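Local structure of PelA (Pseudomonas aeruginosa, 5TCB) at residues Pro24-Phe29 and Ser41-Val46; Gly65-Ala70 and Gly128-Phe133. The protein is probably a deacetylase as a full-length protein, of which this chain is the glycoside hydrolase domain. All blocks are in the same frame, centred on the assembly; numbering follows the deposited sequence.

Both contacts lie in the eight-stranded parallel sheet of a (beta/alpha)8 barrel, the fold of this glycoside hydrolase domain. Contact 1 pairs strands 27-30 and 45-48. Contact 2 pairs strands 67-73 and 131-135. These are the first four strands in order across the sheet, and contact 1 closes along the chain before contact 2 opens. Their centres are about 10 Å apart, on the same side of the chain's centre. Strands 45-48 and 67-73 are neighbours and join the two contacts: Val46 O and Phe69 N probably share a hydrogen bond, and the rings of Trp45 and Phe69 meet. Together the two contacts cover four consecutive strands, half of those in the barrel.

Contact 1 (Pro24-Phe29 and Ser41-Val46); sequences PSSVAF and SQFDWV
Just ahead of the parallel strands, Ser26 approaches Gln42, and a water bridges Ser26 OG and Gln42 O. Phe43 comes next. Ala28 CB makes a CH-pi contact over the centre of one face of the Phe43 ring, 3.5 Å from the centroid. Asp44 N donates to Ser26 OG (2.8 Å). Ser26 has chi1 64°, which sets OG between its own backbone N and carbonyl carbon and turns it toward the N-H of Asp44. The Asp44 carboxylate extends away from its own backbone N (chi1 -171°). Asp44 OD2 uses its anti lone pair to accept from Ser25 N at 2.8 Å, and a second water links OD2 to Ser25 OG. The Trp45 backbone bonds twice to 24-29. Trp45 N donates to Ser26 O (3.1 Å), and Trp45 O accepts from Ala28 N (3.0 Å). Pro24 CB makes a CH-pi contact over the five-membered ring of the Trp45 indole, 3.6 Å from its centroid. Val46 CA makes a CA-H...O contact with Ala28 O. This is the first beta-alpha-beta unit of the barrel, with helix 37-40 between the strands. Side-chain oxygens bind backbone N-H groups on both segments, so the polar bonding continues ahead of the regular strand ladder.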
loop_
_atom_site.group_PDB
_atom_site.type_symbol
_atom_site.label_atom_id
_atom_site.label_comp_id
_atom_site.label_asym_id
_atom_site.label_seq_id
_atom_site.Cartn_x
_atom_site.Cartn_y
_atom_site.Cartn_z
ATOM N N PRO A 24 12.737 -4.219 4.556
ATOM C CA PRO A 24 13.232 -2.917 5.005
ATOM C C PRO A 24 13.725 -2.898 6.443
ATOM O O PRO A 24 13.192 -3.576 7.323
ATOM C CB PRO A 24 12.000 -2.021 4.869
ATOM C CG PRO A 24 10.880 -2.924 5.146
ATOM C CD PRO A 24 11.266 -4.252 4.538
ATOM N N SER A 25 14.710 -2.030 6.688
ATOM C CA SER A 25 15.133 -1.703 8.036
ATOM C C SER A 25 14.315 -0.567 8.630
ATOM O O SER A 25 14.197 -0.462 9.861
ATOM C CB SER A 25 16.619 -1.292 8.040
ATOM O OG SER A 25 17.466 -2.390 7.744
ATOM N N SER A 26 13.778 0.280 7.764
ATOM C CA SER A 26 12.953 1.429 8.102
ATOM C C SER A 26 12.132 1.748 6.866
ATOM O O SER A 26 12.481 1.344 5.761
ATOM C CB SER A 26 13.785 2.647 8.515
ATOM O OG SER A 26 14.586 3.110 7.446
ATOM N N VAL A 27 11.010 2.444 7.061
ATOM C CA VAL A 27 10.116 2.718 5.944
ATOM C C VAL A 27 9.414 4.046 6.194
ATOM O O VAL A 27 9.080 4.388 7.336
ATOM C CB VAL A 27 9.113 1.553 5.735
ATOM C CG1 VAL A 27 8.182 1.365 6.943
ATOM C CG2 VAL A 27 8.343 1.741 4.475
ATOM N N ALA A 28 9.221 4.794 5.110
ATOM C CA ALA A 28 8.385 5.985 5.097
ATOM C C ALA A 28 7.420 5.933 3.920
ATOM O O ALA A 28 7.690 5.307 2.888
ATOM C CB ALA A 28 9.244 7.271 5.040
ATOM N N PHE A 29 6.281 6.618 4.091
ATOM C CA PHE A 29 5.267 6.792 3.058
ATOM C C PHE A 29 4.999 8.276 2.917
ATOM O O PHE A 29 4.790 8.959 3.929
ATOM C CB PHE A 29 3.941 6.114 3.440
ATOM C CG PHE A 29 3.958 4.601 3.427
ATOM C CD1 PHE A 29 4.606 3.893 4.430
ATOM C CD2 PHE A 29 3.296 3.891 2.424
ATOM C CE1 PHE A 29 4.624 2.511 4.437
ATOM C CE2 PHE A 29 3.303 2.499 2.420
ATOM C CZ PHE A 29 3.982 1.814 3.420
ATOM N N SER A 41 15.259 10.303 2.072
ATOM C CA SER A 41 16.348 9.438 1.621
ATOM C C SER A 41 17.026 8.692 2.743
ATOM O O SER A 41 17.765 7.740 2.462
ATOM C CB SER A 41 17.410 10.250 0.884
ATOM O OG SER A 41 18.281 10.944 1.782
ATOM N N GLN A 42 16.799 9.078 3.992
ATOM C CA GLN A 42 17.410 8.390 5.118
ATOM C C GLN A 42 16.605 7.194 5.600
ATOM O O GLN A 42 17.062 6.479 6.490
ATOM C CB GLN A 42 17.643 9.381 6.262
ATOM C CG GLN A 42 18.556 10.501 5.824
ATOM C CD GLN A 42 19.888 9.983 5.287
ATOM O OE1 GLN A 42 20.708 9.460 6.040
ATOM N NE2 GLN A 42 20.093 10.086 3.987
ATOM N N PHE A 43 15.444 6.936 5.001
ATOM C CA PHE A 43 14.671 5.721 5.245
ATOM C C PHE A 43 15.099 4.666 4.231
ATOM O O PHE A 43 15.486 4.984 3.109
ATOM C CB PHE A 43 13.156 5.985 5.124
ATOM C CG PHE A 43 12.597 6.895 6.188
ATOM C CD1 PHE A 43 12.677 8.278 6.048
ATOM C CD2 PHE A 43 11.948 6.375 7.292
ATOM C CE1 PHE A 43 12.135 9.116 7.003
ATOM C CE2 PHE A 43 11.408 7.213 8.262
ATOM C CZ PHE A 43 11.510 8.599 8.099
ATOM N N ASP A 44 15.055 3.394 4.650
ATOM C CA ASP A 44 15.515 2.296 3.796
ATOM C C ASP A 44 14.591 2.121 2.589
ATOM O O ASP A 44 15.039 2.079 1.437
ATOM C CB ASP A 44 15.606 1.034 4.650
ATOM C CG ASP A 44 16.281 -0.135 3.952
ATOM O OD1 ASP A 44 17.040 0.074 2.979
ATOM O OD2 ASP A 44 16.124 -1.274 4.432
ATOM N N TRP A 45 13.295 1.993 2.837
ATOM C CA TRP A 45 12.274 1.960 1.795
ATOM C C TRP A 45 11.412 3.207 1.911
ATOM O O TRP A 45 11.046 3.617 3.033
ATOM C CB TRP A 45 11.371 0.721 1.928
ATOM C CG TRP A 45 11.956 -0.598 1.564
ATOM C CD1 TRP A 45 13.263 -0.919 1.360
ATOM C CD2 TRP A 45 11.214 -1.812 1.364
ATOM N NE1 TRP A 45 13.381 -2.254 1.049
ATOM C CE2 TRP A 45 12.121 -2.813 1.030
ATOM C CE3 TRP A 45 9.846 -2.122 1.404
ATOM C CZ2 TRP A 45 11.720 -4.128 0.762
ATOM C CZ3 TRP A 45 9.454 -3.406 1.140
ATOM C CH2 TRP A 45 10.374 -4.391 0.809
ATOM N N VAL A 46 11.113 3.817 0.769
ATOM C CA VAL A 46 10.246 4.990 0.712
ATOM C C VAL A 46 9.170 4.737 -0.337
ATOM O O VAL A 46 9.488 4.449 -1.492
ATOM C CB VAL A 46 11.021 6.277 0.397
ATOM C CG1 VAL A 46 10.089 7.464 0.440
ATOM C CG2 VAL A 46 12.125 6.482 1.401
HETATM O O HOH W 1 18.284 -3.163 5.361
HETATM O O HOH W 2 17.027 4.039 7.638
#

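Contact 2 (Gly65-Ala70 and Gly128-Phe133); sequences GSTPFA and GYAGLF
Ala70 and Leu132 pair in parallel register in the wall of the (beta/alpha)8 barrel, where strand 67-73 lies beside strand 131-135. The short strand segments come within 4.3 Å of each other and are turned by 51°, a strong twist. Each segment starts at a glycine, Gly65 or Gly128, that ends a helix in a Schellman motif.

Backbone hydrogen bonds hold the two strands together. Pro68 O accepts from Ala130 N at 2.8 Å, with the donor nearly in line with the carbonyl, and more weakly from Gly131 N. Ala70 uses both its N-H and its C=O. Ala70 N donates to Gly131 O (3.0 Å), and Ala70 O accepts from Phe133 N (2.9 Å). That last donor stands above the carbonyl plane, 42° out of it. CA-H...O contacts from Phe69 and Leu132 add to the ladder.

The apolar contacts fall mainly on two faces. On the face of Ala70 and Leu132, Ala70 CB lies over the centre of the Tyr129 ring in a CH-pi contact, 3.7 Å above its plane. Tyr129 has CG beside its own backbone N (chi1 -73°), and this lays the ring against strand 67-73, over Ala70. Leu124 of helix 111-126 packs against Ala70, Tyr129 and Leu132, so this face meets the helical layer.

Apart from this, ahead of strand 131-135, Thr67 CG2 meets Ala130 CB at 3.6 Å.

On the other face the Phe69 ring lies close along the backbone of Gly131 and Leu132. Gly131 carries no side chain, and the ring occupies the space beside its CA. Phe133 N sits at the edge of this ring, and Phe69 CD2 approaches Gly131 C to 3.5 Å.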
loop_
_atom_site.group_PDB
_atom_site.type_symbol
_atom_site.label_atom_id
_atom_site.label_comp_id
_atom_site.label_asym_id
_atom_site.label_seq_id
_atom_site.Cartn_x
_atom_site.Cartn_y
_atom_site.Cartn_z
ATOM N N GLY A 65 20.973 5.701 -1.241
ATOM C CA GLY A 65 20.869 4.414 -0.592
ATOM C C GLY A 65 19.463 3.954 -0.285
ATOM O O GLY A 65 19.302 2.902 0.355
ATOM N N SER A 66 18.451 4.726 -0.670
ATOM C CA SER A 66 17.067 4.372 -0.404
ATOM C C SER A 66 16.489 3.557 -1.558
ATOM O O SER A 66 17.032 3.518 -2.664
ATOM C CB SER A 66 16.262 5.655 -0.159
ATOM O OG SER A 66 14.977 5.360 0.340
ATOM N N THR A 67 15.423 2.835 -1.253
ATOM C CA THR A 67 14.725 2.000 -2.226
ATOM C C THR A 67 13.352 2.608 -2.468
ATOM O O THR A 67 12.486 2.531 -1.582
ATOM C CB THR A 67 14.607 0.556 -1.717
ATOM O OG1 THR A 67 15.908 0.003 -1.518
ATOM C CG2 THR A 67 13.926 -0.351 -2.707
ATOM N N PRO A 68 13.127 3.263 -3.602
ATOM C CA PRO A 68 11.859 3.962 -3.814
ATOM C C PRO A 68 10.812 3.090 -4.478
ATOM O O PRO A 68 11.077 2.400 -5.462
ATOM C CB PRO A 68 12.266 5.134 -4.708
ATOM C CG PRO A 68 13.366 4.584 -5.545
ATOM C CD PRO A 68 14.133 3.649 -4.607
ATOM N N PHE A 69 9.618 3.150 -3.903
ATOM C CA PHE A 69 8.428 2.435 -4.376
ATOM C C PHE A 69 7.380 3.437 -4.831
ATOM O O PHE A 69 7.181 4.469 -4.185
ATOM C CB PHE A 69 7.795 1.589 -3.265
ATOM C CG PHE A 69 8.619 0.420 -2.823
ATOM C CD1 PHE A 69 9.741 0.610 -2.054
ATOM C CD2 PHE A 69 8.263 -0.885 -3.174
ATOM C CE1 PHE A 69 10.507 -0.486 -1.642
ATOM C CE2 PHE A 69 8.980 -1.952 -2.771
ATOM C CZ PHE A 69 10.125 -1.769 -2.004
ATOM N N ALA A 70 6.677 3.117 -5.919
ATOM C CA ALA A 70 5.562 3.927 -6.392
ATOM C C ALA A 70 4.230 3.316 -5.950
ATOM O O ALA A 70 4.018 2.096 -6.069
ATOM C CB ALA A 70 5.589 4.057 -7.911
ATOM N N GLY A 128 12.331 4.524 -12.950
ATOM C CA GLY A 128 13.390 4.205 -12.018
ATOM C C GLY A 128 12.939 3.648 -10.701
ATOM O O GLY A 128 13.788 3.362 -9.856
ATOM N N TYR A 129 11.647 3.433 -10.494
ATOM C CA TYR A 129 11.207 2.892 -9.218
ATOM C C TYR A 129 11.738 1.478 -9.028
ATOM O O TYR A 129 11.813 0.677 -9.958
ATOM C CB TYR A 129 9.666 2.931 -9.099
ATOM C CG TYR A 129 9.206 4.338 -8.882
ATOM C CD1 TYR A 129 9.251 4.906 -7.614
ATOM C CD2 TYR A 129 8.786 5.130 -9.944
ATOM C CE1 TYR A 129 8.873 6.214 -7.410
ATOM C CE2 TYR A 129 8.424 6.439 -9.751
ATOM C CZ TYR A 129 8.464 6.983 -8.481
ATOM O OH TYR A 129 8.117 8.313 -8.268
ATOM N N ALA A 130 12.112 1.165 -7.794
ATOM C CA ALA A 130 12.576 -0.171 -7.444
ATOM C C ALA A 130 11.449 -1.132 -7.130
ATOM O O ALA A 130 11.690 -2.337 -6.982
ATOM C CB ALA A 130 13.512 -0.083 -6.252
ATOM N N GLY A 131 10.236 -0.626 -6.993
ATOM C CA GLY A 131 9.118 -1.470 -6.637
ATOM C C GLY A 131 7.829 -0.682 -6.663
ATOM O O GLY A 131 7.801 0.529 -6.928
ATOM N N LEU A 132 6.747 -1.420 -6.365
ATOM C CA LEU A 132 5.405 -0.883 -6.304
ATOM C C LEU A 132 4.797 -1.207 -4.951
ATOM O O LEU A 132 4.986 -2.310 -4.433
ATOM C CB LEU A 132 4.508 -1.503 -7.354
ATOM C CG LEU A 132 4.964 -1.386 -8.805
ATOM C CD1 LEU A 132 4.081 -2.224 -9.742
ATOM C CD2 LEU A 132 4.989 0.045 -9.243
ATOM N N PHE A 133 4.081 -0.236 -4.393
ATOM C CA PHE A 133 3.256 -0.461 -3.215
ATOM C C PHE A 133 1.844 -0.702 -3.715
ATOM O O PHE A 133 1.219 0.201 -4.277
ATOM C CB PHE A 133 3.308 0.700 -2.235
ATOM C CG PHE A 133 2.479 0.451 -0.991
ATOM C CD1 PHE A 133 2.902 -0.452 -0.048
ATOM C CD2 PHE A 133 1.289 1.105 -0.780
ATOM C CE1 PHE A 133 2.163 -0.702 1.085
ATOM C CE2 PHE A 133 0.527 0.836 0.363
ATOM C CZ PHE A 133 0.995 -0.053 1.289
#